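Local coordinates for succinylglutamate desuccinylase/aspartoacylase (Ruegeria sp. TM1040, PDB 3NA6), which probably hydrolyses the amide bond of an N-acylated amino acid, presumably with zinc as in its relatives of the succinylglutamate desuccinylase/aspartoacylase family, at residues L251-H264 / V298-S310. Residues are numbered along the deposited sequence; the frame is centred on the assembly and turned at random.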
loop_
_atom_site.group_PDB
_atom_site.type_symbol
_atom_site.label_atom_id
_atom_site.label_comp_id
_atom_site.label_asym_id
_atom_site.label_seq_id
_atom_site.Cartn_x
_atom_site.Cartn_y
_atom_site.Cartn_z
ATOM N N LEU A 251 -16.163 39.479 11.928
ATOM C CA LEU A 251 -15.260 39.640 10.787
ATOM C C LEU A 251 -16.001 40.216 9.583
ATOM O O LEU A 251 -17.094 39.744 9.261
ATOM C CB LEU A 251 -14.650 38.306 10.382
ATOM C CG LEU A 251 -13.759 37.592 11.403
ATOM C CD1 LEU A 251 -13.314 36.248 10.853
ATOM C CD2 LEU A 251 -12.517 38.450 11.811
ATOM N N ASP A 252 -15.420 41.230 8.928
ATOM C CA ASP A 252 -15.991 41.759 7.678
ATOM C C ASP A 252 -16.062 40.649 6.679
ATOM O O ASP A 252 -15.292 39.688 6.782
ATOM C CB ASP A 252 -15.173 42.894 7.076
ATOM C CG ASP A 252 -15.546 44.245 7.640
ATOM O OD1 ASP A 252 -16.554 44.337 8.377
ATOM O OD2 ASP A 252 -14.821 45.221 7.342
HETATM N N MSE A 253 -17.006 40.772 5.745
HETATM C CA MSE A 253 -17.225 39.758 4.712
HETATM C C MSE A 253 -15.892 39.240 4.252
HETATM O O MSE A 253 -15.250 39.877 3.418
HETATM C CB MSE A 253 -17.984 40.325 3.484
HETATM C CG MSE A 253 -19.381 39.723 3.255
HETATM SE SE MSE A 253 -19.653 38.845 1.497
HETATM C CE MSE A 253 -18.492 37.264 1.641
ATOM N N PRO A 254 -15.438 38.108 4.820
ATOM C CA PRO A 254 -14.301 37.548 4.115
ATOM C C PRO A 254 -14.904 37.011 2.835
ATOM O O PRO A 254 -16.043 36.509 2.846
ATOM C CB PRO A 254 -13.793 36.422 5.044
ATOM C CG PRO A 254 -14.830 36.274 6.137
ATOM C CD PRO A 254 -16.010 37.161 5.792
ATOM N N ASP A 255 -14.195 37.149 1.727
ATOM C CA ASP A 255 -14.734 36.617 0.482
ATOM C C ASP A 255 -14.570 35.076 0.385
ATOM O O ASP A 255 -14.759 34.510 -0.694
ATOM C CB ASP A 255 -14.137 37.342 -0.734
ATOM C CG ASP A 255 -12.630 37.391 -0.707
ATOM O OD1 ASP A 255 -12.001 36.428 -0.213
ATOM O OD2 ASP A 255 -12.081 38.404 -1.185
ATOM N N GLY A 256 -14.218 34.407 1.494
ATOM C CA GLY A 256 -14.084 32.937 1.529
ATOM C C GLY A 256 -12.993 32.348 0.631
ATOM O O GLY A 256 -12.847 31.123 0.537
ATOM N N ASP A 257 -12.236 33.223 -0.027
ATOM C CA ASP A 257 -11.231 32.833 -1.008
ATOM C C ASP A 257 -9.828 32.956 -0.356
ATOM O O ASP A 257 -9.698 33.468 0.765
ATOM C CB ASP A 257 -11.363 33.724 -2.244
ATOM C CG ASP A 257 -10.797 33.082 -3.509
ATOM O OD1 ASP A 257 -9.758 32.382 -3.441
ATOM O OD2 ASP A 257 -11.389 33.305 -4.587
ATOM N N CYS A 258 -8.803 32.460 -1.052
ATOM C CA CYS A 258 -7.442 32.445 -0.530
ATOM C C CYS A 258 -6.536 33.151 -1.513
ATOM O O CYS A 258 -6.644 32.940 -2.721
ATOM C CB CYS A 258 -6.946 31.010 -0.313
ATOM S SG CYS A 258 -5.190 30.926 0.257
ATOM N N TYR A 259 -5.638 33.978 -1.004
ATOM C CA TYR A 259 -4.759 34.745 -1.871
ATOM C C TYR A 259 -3.286 34.435 -1.681
ATOM O O TYR A 259 -2.464 34.853 -2.482
ATOM C CB TYR A 259 -5.051 36.252 -1.712
ATOM C CG TYR A 259 -6.505 36.531 -2.028
ATOM C CD1 TYR A 259 -6.952 36.587 -3.354
ATOM C CD2 TYR A 259 -7.444 36.662 -1.013
ATOM C CE1 TYR A 259 -8.303 36.804 -3.657
ATOM C CE2 TYR A 259 -8.794 36.889 -1.301
ATOM C CZ TYR A 259 -9.216 36.953 -2.623
ATOM O OH TYR A 259 -10.550 37.169 -2.901
ATOM N N LEU A 260 -2.953 33.716 -0.622
ATOM C CA LEU A 260 -1.574 33.392 -0.330
ATOM C C LEU A 260 -1.420 31.904 -0.530
ATOM O O LEU A 260 -1.295 31.144 0.409
ATOM C CB LEU A 260 -1.220 33.820 1.088
ATOM C CG LEU A 260 -1.295 35.325 1.320
ATOM C CD1 LEU A 260 -1.261 35.599 2.799
ATOM C CD2 LEU A 260 -0.180 36.071 0.585
ATOM N N PHE A 261 -1.493 31.498 -1.787
ATOM C CA PHE A 261 -1.234 30.143 -2.169
ATOM C C PHE A 261 0.285 29.960 -2.227
ATOM O O PHE A 261 1.002 30.840 -2.685
ATOM C CB PHE A 261 -1.908 29.828 -3.517
ATOM C CG PHE A 261 -3.384 29.479 -3.388
ATOM C CD1 PHE A 261 -3.782 28.233 -2.869
ATOM C CD2 PHE A 261 -4.385 30.402 -3.759
ATOM C CE1 PHE A 261 -5.142 27.903 -2.718
ATOM C CE2 PHE A 261 -5.778 30.077 -3.610
ATOM C CZ PHE A 261 -6.148 28.840 -3.106
ATOM N N SER A 262 0.785 28.839 -1.723
ATOM C CA SER A 262 2.184 28.533 -1.904
ATOM C C SER A 262 2.434 28.062 -3.322
ATOM O O SER A 262 1.656 27.279 -3.859
ATOM C CB SER A 262 2.662 27.449 -0.968
ATOM O OG SER A 262 4.059 27.307 -1.122
ATOM N N GLU A 263 3.550 28.513 -3.890
ATOM C CA GLU A 263 4.021 28.023 -5.186
ATOM C C GLU A 263 5.225 27.081 -5.012
ATOM O O GLU A 263 5.920 26.783 -5.994
ATOM C CB GLU A 263 4.357 29.203 -6.107
ATOM C CG GLU A 263 3.125 30.023 -6.506
ATOM C CD GLU A 263 3.395 31.105 -7.576
ATOM O OE1 GLU A 263 4.516 31.639 -7.629
ATOM O OE2 GLU A 263 2.465 31.428 -8.356
ATOM N N HIS A 264 5.457 26.613 -3.769
ATOM C CA HIS A 264 6.654 25.841 -3.413
ATOM C C HIS A 264 6.363 24.807 -2.336
ATOM O O HIS A 264 5.607 25.079 -1.428
ATOM C CB HIS A 264 7.719 26.783 -2.865
ATOM C CG HIS A 264 8.130 27.861 -3.813
ATOM N ND1 HIS A 264 9.159 27.705 -4.721
ATOM C CD2 HIS A 264 7.653 29.113 -3.995
ATOM C CE1 HIS A 264 9.300 28.816 -5.418
ATOM N NE2 HIS A 264 8.394 29.684 -5.006
ATOM N N VAL A 298 11.211 31.649 0.548
ATOM C CA VAL A 298 10.204 32.375 -0.247
ATOM C C VAL A 298 9.280 33.012 0.746
ATOM O O VAL A 298 8.882 32.379 1.712
ATOM C CB VAL A 298 9.409 31.434 -1.178
ATOM C CG1 VAL A 298 8.344 32.194 -1.960
ATOM C CG2 VAL A 298 10.362 30.712 -2.152
ATOM N N GLU A 299 8.909 34.261 0.499
ATOM C CA GLU A 299 8.120 35.041 1.450
ATOM C C GLU A 299 6.725 35.321 0.950
ATOM O O GLU A 299 6.532 35.568 -0.226
ATOM C CB GLU A 299 8.830 36.383 1.697
ATOM C CG GLU A 299 10.207 36.246 2.291
ATOM C CD GLU A 299 10.831 37.565 2.713
ATOM O OE1 GLU A 299 10.591 38.594 2.053
ATOM O OE2 GLU A 299 11.575 37.551 3.713
ATOM N N TYR A 300 5.747 35.262 1.853
ATOM C CA TYR A 300 4.372 35.583 1.542
ATOM C C TYR A 300 3.960 36.754 2.446
ATOM O O TYR A 300 4.082 36.681 3.679
ATOM C CB TYR A 300 3.484 34.323 1.636
ATOM C CG TYR A 300 3.867 33.327 0.537
ATOM C CD1 TYR A 300 3.390 33.497 -0.764
ATOM C CD2 TYR A 300 4.768 32.279 0.766
ATOM C CE1 TYR A 300 3.765 32.625 -1.799
ATOM C CE2 TYR A 300 5.149 31.380 -0.281
ATOM C CZ TYR A 300 4.662 31.585 -1.559
ATOM O OH TYR A 300 4.990 30.745 -2.618
ATOM N N ARG A 301 3.543 37.854 1.808
ATOM C CA ARG A 301 3.244 39.115 2.502
ATOM C C ARG A 301 1.752 39.444 2.496
ATOM O O ARG A 301 1.022 39.004 1.610
ATOM C CB ARG A 301 4.056 40.251 1.889
ATOM C CG ARG A 301 5.502 40.129 2.255
ATOM C CD ARG A 301 6.366 41.261 1.765
ATOM N NE ARG A 301 7.739 40.962 2.162
ATOM C CZ ARG A 301 8.260 41.257 3.346
ATOM N NH1 ARG A 301 7.555 41.922 4.257
ATOM N NH2 ARG A 301 9.500 40.902 3.608
ATOM N N ALA A 302 1.292 40.167 3.517
ATOM C CA ALA A 302 -0.130 40.502 3.622
ATOM C C ALA A 302 -0.484 41.539 2.555
ATOM O O ALA A 302 0.242 42.521 2.358
ATOM C CB ALA A 302 -0.476 41.004 5.009
ATOM N N ARG A 303 -1.563 41.268 1.833
ATOM C CA ARG A 303 -2.056 42.136 0.763
ATOM C C ARG A 303 -2.855 43.314 1.339
ATOM O O ARG A 303 -3.056 44.320 0.668
ATOM C CB ARG A 303 -2.915 41.328 -0.225
ATOM C CG ARG A 303 -4.356 41.034 0.259
ATOM C CD ARG A 303 -4.969 39.784 -0.403
ATOM N NE ARG A 303 -6.261 39.412 0.183
ATOM C CZ ARG A 303 -7.418 40.043 -0.039
ATOM N NH1 ARG A 303 -7.479 41.105 -0.831
ATOM N NH2 ARG A 303 -8.530 39.618 0.543
ATOM N N ARG A 304 -3.289 43.181 2.588
ATOM C CA ARG A 304 -3.992 44.246 3.311
ATOM C C ARG A 304 -3.883 44.039 4.823
ATOM O O ARG A 304 -3.491 42.965 5.292
ATOM C CB ARG A 304 -5.459 44.203 2.943
ATOM C CG ARG A 304 -6.092 42.896 3.384
ATOM C CD ARG A 304 -7.504 42.799 2.905
ATOM N NE ARG A 304 -8.147 41.616 3.449
ATOM C CZ ARG A 304 -9.459 41.501 3.660
ATOM N NH1 ARG A 304 -10.292 42.504 3.369
ATOM N NH2 ARG A 304 -9.945 40.379 4.181
ATOM N N SER A 305 -4.279 45.040 5.591
ATOM C CA SER A 305 -4.207 44.947 7.029
ATOM C C SER A 305 -5.340 44.096 7.587
ATOM O O SER A 305 -6.424 44.015 7.021
ATOM C CB SER A 305 -4.231 46.331 7.646
ATOM O OG SER A 305 -3.122 47.085 7.169
ATOM N N GLY A 306 -5.082 43.458 8.713
ATOM C CA GLY A 306 -6.104 42.639 9.335
ATOM C C GLY A 306 -5.572 41.775 10.454
ATOM O O GLY A 306 -4.600 42.142 11.137
ATOM N N VAL A 307 -6.243 40.636 10.636
ATOM C CA VAL A 307 -5.841 39.593 11.591
ATOM C C VAL A 307 -5.804 38.241 10.864
ATOM O O VAL A 307 -6.517 38.024 9.899
ATOM C CB VAL A 307 -6.789 39.530 12.802
ATOM C CG1 VAL A 307 -6.799 40.897 13.581
ATOM C CG2 VAL A 307 -8.216 39.155 12.381
ATOM N N LEU A 308 -4.961 37.328 11.332
ATOM C CA LEU A 308 -4.859 36.023 10.719
ATOM C C LEU A 308 -6.043 35.186 11.158
ATOM O O LEU A 308 -6.265 34.953 12.373
ATOM C CB LEU A 308 -3.552 35.381 11.142
ATOM C CG LEU A 308 -3.291 34.014 10.563
ATOM C CD1 LEU A 308 -2.821 34.139 9.109
ATOM C CD2 LEU A 308 -2.286 33.283 11.451
ATOM N N ILE A 309 -6.825 34.739 10.181
ATOM C CA ILE A 309 -8.026 33.997 10.500
ATOM C C ILE A 309 -7.935 32.517 10.106
ATOM O O ILE A 309 -8.691 31.700 10.614
ATOM C CB ILE A 309 -9.329 34.668 9.924
ATOM C CG1 ILE A 309 -9.334 34.680 8.404
ATOM C CG2 ILE A 309 -9.530 36.078 10.497
ATOM C CD1 ILE A 309 -10.684 35.114 7.812
ATOM N N SER A 310 -7.018 32.182 9.206
ATOM C CA SER A 310 -6.823 30.803 8.793
ATOM C C SER A 310 -5.361 30.579 8.472
ATOM O O SER A 310 -4.699 31.486 7.977
ATOM C CB SER A 310 -7.651 30.494 7.542
ATOM O OG SER A 310 -7.616 29.083 7.304
HETATM O O HOH W 1 5.359 32.179 -4.622
#
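Tyr300 reaches across from strand 298-301 and ends against the backbone of Phe261, Ser262 and Glu263. Its OH accepts a nearly straight hydrogen bond from Glu263 N (2.9 Å, 172°). Phe261 O lies 3.4 Å from Tyr300 CE1, and the CA of Ser262 also sits against the ring. With its CG anti to the carbonyl carbon (chi1 -67°), the ring is directed at this turn. A water modelled unusually close to this OH may also reach Glu263 OE1. Replacing Tyr300 with an alanine would probably leave Glu263 N without its acceptor and open a gap beneath Ser262. Beside it, Val298 CG2 lies over one face of the His264 ring, 3.7 Å from its centroid, a CH-pi contact; Tyr300 OH meets the edge of that ring. Leu260 CD2 packs on Tyr300 CB and on Arg301 O.

Leu251 and Ile309 are buried and meet tip to tip, CD1 to CG2 at 3.8 Å. The less well ordered Pro254 lies at the margin, its CB touching Ile309 CD1 more loosely.

The other side is exposed to solvent. There the Arg303 guanidinium makes an off-centre cation-pi contact with Tyr259, CZ 4.0 Å from the ring centroid, the planes 52° apart. Tyr259 OH donates to Asp255 OD2 at 2.6 Å; that poorly ordered carboxylate probably also feels the Arg303 charge.

The contact joins the C-terminal beta sheets to the chain that follows strand 249-250, the edge strand of the ten-stranded mixed sheet. Leu251 rests on Tyr182 of strand 182-186, Ile309 on Val325 of strand 322-327, and Tyr300 on Val287 of strand 283-288, while Cys258 is disulfide-bonded to Cys322.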